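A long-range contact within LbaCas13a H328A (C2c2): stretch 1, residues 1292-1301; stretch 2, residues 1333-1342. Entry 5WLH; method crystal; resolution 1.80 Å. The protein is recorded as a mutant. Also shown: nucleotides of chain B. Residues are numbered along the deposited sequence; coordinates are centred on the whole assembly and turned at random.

Stretch 1 (1292-1301) LLQHFVNVRF
Stretch 2 (1333-1342) KNGVYSEQFT

Two short antiparallel strands show how a small β-ladder can sort its side chains, valines with one serine on one face, Asn 1298 and Tyr 1337 on the other, while the backbone supplies the register. At the apolar centre lie Val 1297 (t), Val 1299 (m) and Val 1336 (t), on the same face of the sheet as Ser 1338. Val 1336 touches both valines of the partner strand, with its CG1 3.9 Å from CG1 of Val 1297 and its CG2 4.2 Å from CG1 of Val 1299.

The backbone that positions them runs with strand 1297-1299 at 153° to strand 1336-1338, the axes approaching to 4.8 Å. Val 1297 faces Ser 1338 and Val 1299 faces Val 1336 as non-hydrogen-bonded pairs, CA atoms 4.9 and 4.6 Å apart. Between them, Asn 1298 and Tyr 1337 form the hydrogen-bonded pair, CA atoms 5.2 Å apart: Asn 1298 N donates to Tyr 1337 O at 2.8 Å, and Tyr 1337 N to Asn 1298 O at 2.9 Å. The ladder is extended by Glu 1339 N to Phe 1296 O and by Arg 1300 N to Gly 1335 O, each 2.8 Å. Strand torsions are extended (phi/psi -110/120 at Val 1297, -142/157 at Tyr 1337), but Phe 1296 (67/26) and Asn 1334 (54/49) each adopt a left-handed conformation, the first just before strand 1297-1299, the second before Gly 1335 (-92/-14).

Beyond the Phe 1296 end, a second apolar cluster forms. Phe 1296 (m, chi2 -70°) offers its ring face to the edge of Phe 1341 (m, chi2 -16°), which lies in a further strand, 1340-1342, with centroids 4.9 Å apart and planes at 81°; this edge-to-face arrangement directs ring hydrogens at π density. C1' of C41 of chain B lies over one face of the Phe 1341 ring. Nearby, Leu 1293 (t, p), in the end of a helix, closes on the aliphatic part of Glu 1339 (m, m), CD1 to CG 3.6 Å.

On the face opposite the valines, Asn 1298 (m, chi2 -98°) sets its CB over the ring of Tyr 1337 (p, chi2 -83°), 3.5 Å from the centroid and 13° off the normal, a CH-π contact. Its ND2 is modelled 2.3 Å from Glu 1339 OE1, too close to be read as a bond.

At the polar edge, Arg 1300 (m, t, t, chi4 105°) lays one face of its guanidinium against Tyr 1337, CZ to CE1 3.4 Å, while its NH1 donates near the guanidinium plane to Asn 1334 O at 2.9 Å. One planar group thus pairs in-plane hydrogen bonding with contact across its face.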

# COMPACT_ATOMS: atom_id res chain seq x y z
N LEU A 1292 -7.95 -1.52 -9.59
CA LEU A 1292 -8.79 -2.05 -10.66
C LEU A 1292 -8.47 -3.52 -10.95
O LEU A 1292 -9.39 -4.33 -11.16
CB LEU A 1292 -8.62 -1.20 -11.91
CG LEU A 1292 -9.05 0.23 -11.59
CD1 LEU A 1292 -8.44 1.23 -12.60
CD2 LEU A 1292 -10.57 0.33 -11.59
N LEU A 1293 -7.19 -3.87 -10.99
CA LEU A 1293 -6.81 -5.25 -11.27
C LEU A 1293 -7.30 -6.19 -10.18
O LEU A 1293 -7.62 -7.36 -10.47
CB LEU A 1293 -5.30 -5.35 -11.44
CG LEU A 1293 -4.77 -6.63 -12.10
CD1 LEU A 1293 -5.51 -6.86 -13.40
CD2 LEU A 1293 -3.28 -6.51 -12.37
N GLN A 1294 -7.38 -5.72 -8.92
CA GLN A 1294 -7.94 -6.55 -7.86
C GLN A 1294 -9.35 -6.99 -8.19
O GLN A 1294 -9.82 -8.04 -7.71
CB GLN A 1294 -7.97 -5.81 -6.52
CG GLN A 1294 -6.69 -5.90 -5.75
CD GLN A 1294 -6.57 -4.81 -4.71
OE1 GLN A 1294 -5.50 -4.22 -4.52
NE2 GLN A 1294 -7.67 -4.53 -4.02
N HIS A 1295 -10.07 -6.18 -8.97
CA HIS A 1295 -11.42 -6.49 -9.41
C HIS A 1295 -11.44 -7.05 -10.83
O HIS A 1295 -12.49 -7.02 -11.48
CB HIS A 1295 -12.28 -5.25 -9.26
CG HIS A 1295 -12.35 -4.80 -7.83
ND1 HIS A 1295 -13.28 -5.29 -6.95
CD2 HIS A 1295 -11.52 -4.01 -7.11
CE1 HIS A 1295 -13.07 -4.77 -5.76
NE2 HIS A 1295 -12.01 -3.98 -5.82
N PHE A 1296 -10.29 -7.55 -11.28
CA PHE A 1296 -10.09 -8.26 -12.55
C PHE A 1296 -10.28 -7.36 -13.77
O PHE A 1296 -10.56 -7.85 -14.87
CB PHE A 1296 -10.98 -9.50 -12.63
CG PHE A 1296 -10.77 -10.43 -11.48
CD1 PHE A 1296 -9.60 -11.14 -11.36
CD2 PHE A 1296 -11.71 -10.51 -10.46
CE1 PHE A 1296 -9.37 -11.96 -10.27
CE2 PHE A 1296 -11.49 -11.34 -9.38
CZ PHE A 1296 -10.33 -12.07 -9.28
N VAL A 1297 -10.06 -6.06 -13.60
CA VAL A 1297 -10.15 -5.08 -14.67
C VAL A 1297 -8.75 -4.58 -14.98
O VAL A 1297 -8.07 -4.04 -14.10
CB VAL A 1297 -11.08 -3.92 -14.28
CG1 VAL A 1297 -11.15 -2.87 -15.41
CG2 VAL A 1297 -12.47 -4.45 -13.96
N ASN A 1298 -8.30 -4.78 -16.23
CA ASN A 1298 -6.99 -4.31 -16.69
C ASN A 1298 -7.17 -3.01 -17.44
O ASN A 1298 -7.93 -2.97 -18.41
CB ASN A 1298 -6.35 -5.29 -17.67
CG ASN A 1298 -5.70 -6.45 -17.01
OD1 ASN A 1298 -4.49 -6.46 -16.80
ND2 ASN A 1298 -6.49 -7.47 -16.73
N VAL A 1299 -6.45 -1.96 -17.03
CA VAL A 1299 -6.57 -0.70 -17.76
C VAL A 1299 -5.19 -0.30 -18.27
O VAL A 1299 -4.16 -0.61 -17.66
CB VAL A 1299 -7.20 0.42 -16.90
CG1 VAL A 1299 -8.53 -0.04 -16.35
CG2 VAL A 1299 -6.26 0.88 -15.78
N ARG A 1300 -5.18 0.34 -19.45
CA ARG A 1300 -3.97 0.86 -20.05
C ARG A 1300 -4.01 2.38 -19.97
O ARG A 1300 -4.81 3.03 -20.65
CB ARG A 1300 -3.82 0.40 -21.50
CG ARG A 1300 -3.64 -1.10 -21.66
CD ARG A 1300 -3.45 -1.48 -23.14
NE ARG A 1300 -3.04 -2.87 -23.33
CZ ARG A 1300 -3.84 -3.84 -23.76
NH1 ARG A 1300 -5.10 -3.56 -24.05
NH2 ARG A 1300 -3.38 -5.08 -23.90
N PHE A 1301 -3.14 2.95 -19.14
CA PHE A 1301 -3.11 4.39 -18.95
C PHE A 1301 -2.48 5.09 -20.14
O PHE A 1301 -1.58 4.57 -20.79
CB PHE A 1301 -2.29 4.76 -17.72
CG PHE A 1301 -2.90 4.33 -16.45
CD1 PHE A 1301 -4.22 4.58 -16.18
CD2 PHE A 1301 -2.10 3.74 -15.47
CE1 PHE A 1301 -4.76 4.21 -14.96
CE2 PHE A 1301 -2.64 3.37 -14.26
CZ PHE A 1301 -3.98 3.60 -14.01
N LYS A 1333 -8.64 3.40 -27.41
CA LYS A 1333 -8.87 2.18 -28.17
C LYS A 1333 -8.26 1.00 -27.42
O LYS A 1333 -7.05 0.96 -27.20
CB LYS A 1333 -8.28 2.30 -29.58
CG LYS A 1333 -7.94 0.98 -30.25
CD LYS A 1333 -7.90 1.15 -31.76
CE LYS A 1333 -9.25 0.81 -32.38
NZ LYS A 1333 -9.60 -0.63 -32.19
N ASN A 1334 -9.11 0.05 -27.03
CA ASN A 1334 -8.69 -1.16 -26.32
C ASN A 1334 -7.88 -0.79 -25.08
O ASN A 1334 -6.78 -1.30 -24.85
CB ASN A 1334 -7.89 -2.09 -27.23
CG ASN A 1334 -8.73 -2.62 -28.38
OD1 ASN A 1334 -9.94 -2.76 -28.23
ND2 ASN A 1334 -8.10 -2.89 -29.51
N GLY A 1335 -8.43 0.13 -24.31
CA GLY A 1335 -7.78 0.54 -23.08
C GLY A 1335 -8.21 -0.22 -21.84
O GLY A 1335 -7.54 -0.14 -20.82
N VAL A 1336 -9.31 -0.97 -21.92
CA VAL A 1336 -9.87 -1.68 -20.77
C VAL A 1336 -10.17 -3.10 -21.22
O VAL A 1336 -10.87 -3.31 -22.22
CB VAL A 1336 -11.15 -1.01 -20.24
CG1 VAL A 1336 -11.78 -1.83 -19.11
CG2 VAL A 1336 -10.87 0.45 -19.77
N TYR A 1337 -9.64 -4.09 -20.51
CA TYR A 1337 -10.03 -5.46 -20.79
C TYR A 1337 -10.13 -6.25 -19.49
O TYR A 1337 -9.55 -5.89 -18.46
CB TYR A 1337 -9.08 -6.16 -21.78
CG TYR A 1337 -7.63 -6.25 -21.34
CD1 TYR A 1337 -6.77 -5.19 -21.54
CD2 TYR A 1337 -7.13 -7.42 -20.77
CE1 TYR A 1337 -5.44 -5.26 -21.16
CE2 TYR A 1337 -5.79 -7.50 -20.38
CZ TYR A 1337 -4.96 -6.41 -20.58
OH TYR A 1337 -3.64 -6.47 -20.21
N SER A 1338 -10.92 -7.32 -19.54
CA SER A 1338 -11.11 -8.18 -18.39
C SER A 1338 -9.95 -9.14 -18.25
O SER A 1338 -9.41 -9.64 -19.24
CB SER A 1338 -12.41 -8.97 -18.53
OG SER A 1338 -12.59 -9.84 -17.42
N GLU A 1339 -9.54 -9.37 -17.01
CA GLU A 1339 -8.74 -10.55 -16.73
C GLU A 1339 -9.50 -11.79 -17.16
O GLU A 1339 -10.73 -11.83 -17.11
CB GLU A 1339 -8.42 -10.64 -15.24
CG GLU A 1339 -7.33 -9.71 -14.77
CD GLU A 1339 -5.96 -10.08 -15.32
OE1 GLU A 1339 -5.58 -9.55 -16.38
OE2 GLU A 1339 -5.26 -10.90 -14.70
N GLN A 1340 -8.76 -12.81 -17.56
CA GLN A 1340 -9.36 -14.10 -17.87
C GLN A 1340 -9.28 -15.01 -16.66
O GLN A 1340 -8.30 -14.98 -15.91
CB GLN A 1340 -8.66 -14.74 -19.06
CG GLN A 1340 -8.67 -13.85 -20.28
CD GLN A 1340 -9.44 -14.44 -21.42
OE1 GLN A 1340 -8.93 -15.30 -22.14
NE2 GLN A 1340 -10.68 -14.00 -21.59
N PHE A 1341 -10.34 -15.79 -16.44
CA PHE A 1341 -10.31 -16.87 -15.47
C PHE A 1341 -9.87 -18.15 -16.15
O PHE A 1341 -10.21 -18.39 -17.32
CB PHE A 1341 -11.69 -17.07 -14.83
CG PHE A 1341 -12.01 -16.08 -13.74
CD1 PHE A 1341 -11.01 -15.32 -13.15
CD2 PHE A 1341 -13.32 -15.93 -13.31
CE1 PHE A 1341 -11.32 -14.42 -12.14
CE2 PHE A 1341 -13.63 -15.03 -12.30
CZ PHE A 1341 -12.63 -14.28 -11.71
N THR A 1342 -9.09 -18.95 -15.44
CA THR A 1342 -8.73 -20.30 -15.88
C THR A 1342 -9.71 -21.27 -15.23
O THR A 1342 -9.62 -21.55 -14.04
CB THR A 1342 -7.29 -20.63 -15.51
OG1 THR A 1342 -6.41 -19.66 -16.09
CG2 THR A 1342 -6.93 -22.02 -16.01
P C B 41 -11.91 -18.05 -6.09
OP1 C B 41 -13.29 -18.23 -5.56
OP2 C B 41 -10.75 -18.13 -5.19
O5' C B 41 -11.59 -19.07 -7.29
C5' C B 41 -12.61 -19.50 -8.18
C4' C B 41 -12.08 -19.73 -9.59
O4' C B 41 -11.89 -18.45 -10.25
C3' C B 41 -10.73 -20.41 -9.72
O3' C B 41 -10.80 -21.82 -9.60
C2' C B 41 -10.28 -19.97 -11.10
O2' C B 41 -10.95 -20.73 -12.10
C1' C B 41 -10.81 -18.54 -11.16
N1 C B 41 -9.79 -17.54 -10.78
C2 C B 41 -8.79 -17.25 -11.71
O2 C B 41 -8.81 -17.86 -12.79
N3 C B 41 -7.84 -16.33 -11.41
C4 C B 41 -7.88 -15.70 -10.22
N4 C B 41 -6.94 -14.79 -9.94
C5 C B 41 -8.90 -15.98 -9.26
C6 C B 41 -9.83 -16.90 -9.58
P C B 40 -16.21 -14.36 -9.60
OP1 C B 40 -16.30 -13.55 -10.85
OP2 C B 40 -16.49 -15.83 -9.62
O5' C B 40 -14.76 -14.17 -9.01
C5' C B 40 -14.35 -14.97 -7.93
C4' C B 40 -13.01 -14.57 -7.42
O4' C B 40 -13.08 -13.25 -6.85
C3' C B 40 -12.48 -15.45 -6.30
O3' C B 40 -11.86 -16.61 -6.83
C2' C B 40 -11.51 -14.51 -5.57
O2' C B 40 -10.26 -14.50 -6.24
C1' C B 40 -12.18 -13.14 -5.77
N1 C B 40 -12.92 -12.64 -4.58
C2 C B 40 -12.18 -12.18 -3.48
O2 C B 40 -10.94 -12.25 -3.53
N3 C B 40 -12.84 -11.69 -2.39
C4 C B 40 -14.17 -11.64 -2.39
N4 C B 40 -14.78 -11.15 -1.30
C5 C B 40 -14.95 -12.08 -3.50
C6 C B 40 -14.29 -12.57 -4.56
P U B 42 -9.58 -22.64 -8.96
OP1 U B 42 -9.93 -24.09 -9.06
OP2 U B 42 -9.24 -22.06 -7.65
O5' U B 42 -8.35 -22.36 -9.93
C5' U B 42 -8.27 -22.96 -11.22
C4' U B 42 -7.08 -22.41 -11.96
O4' U B 42 -7.22 -20.97 -12.08
C3' U B 42 -5.74 -22.59 -11.26
O3' U B 42 -5.15 -23.87 -11.46
C2' U B 42 -4.91 -21.44 -11.82
O2' U B 42 -4.44 -21.74 -13.12
C1' U B 42 -5.96 -20.34 -11.94
N1 U B 42 -6.00 -19.46 -10.74
C2 U B 42 -5.00 -18.50 -10.63
O2 U B 42 -4.12 -18.37 -11.46
N3 U B 42 -5.07 -17.70 -9.52
C4 U B 42 -6.02 -17.76 -8.52
O4 U B 42 -5.96 -16.97 -7.57
C5 U B 42 -7.01 -18.77 -8.71
C6 U B 42 -6.97 -19.57 -9.78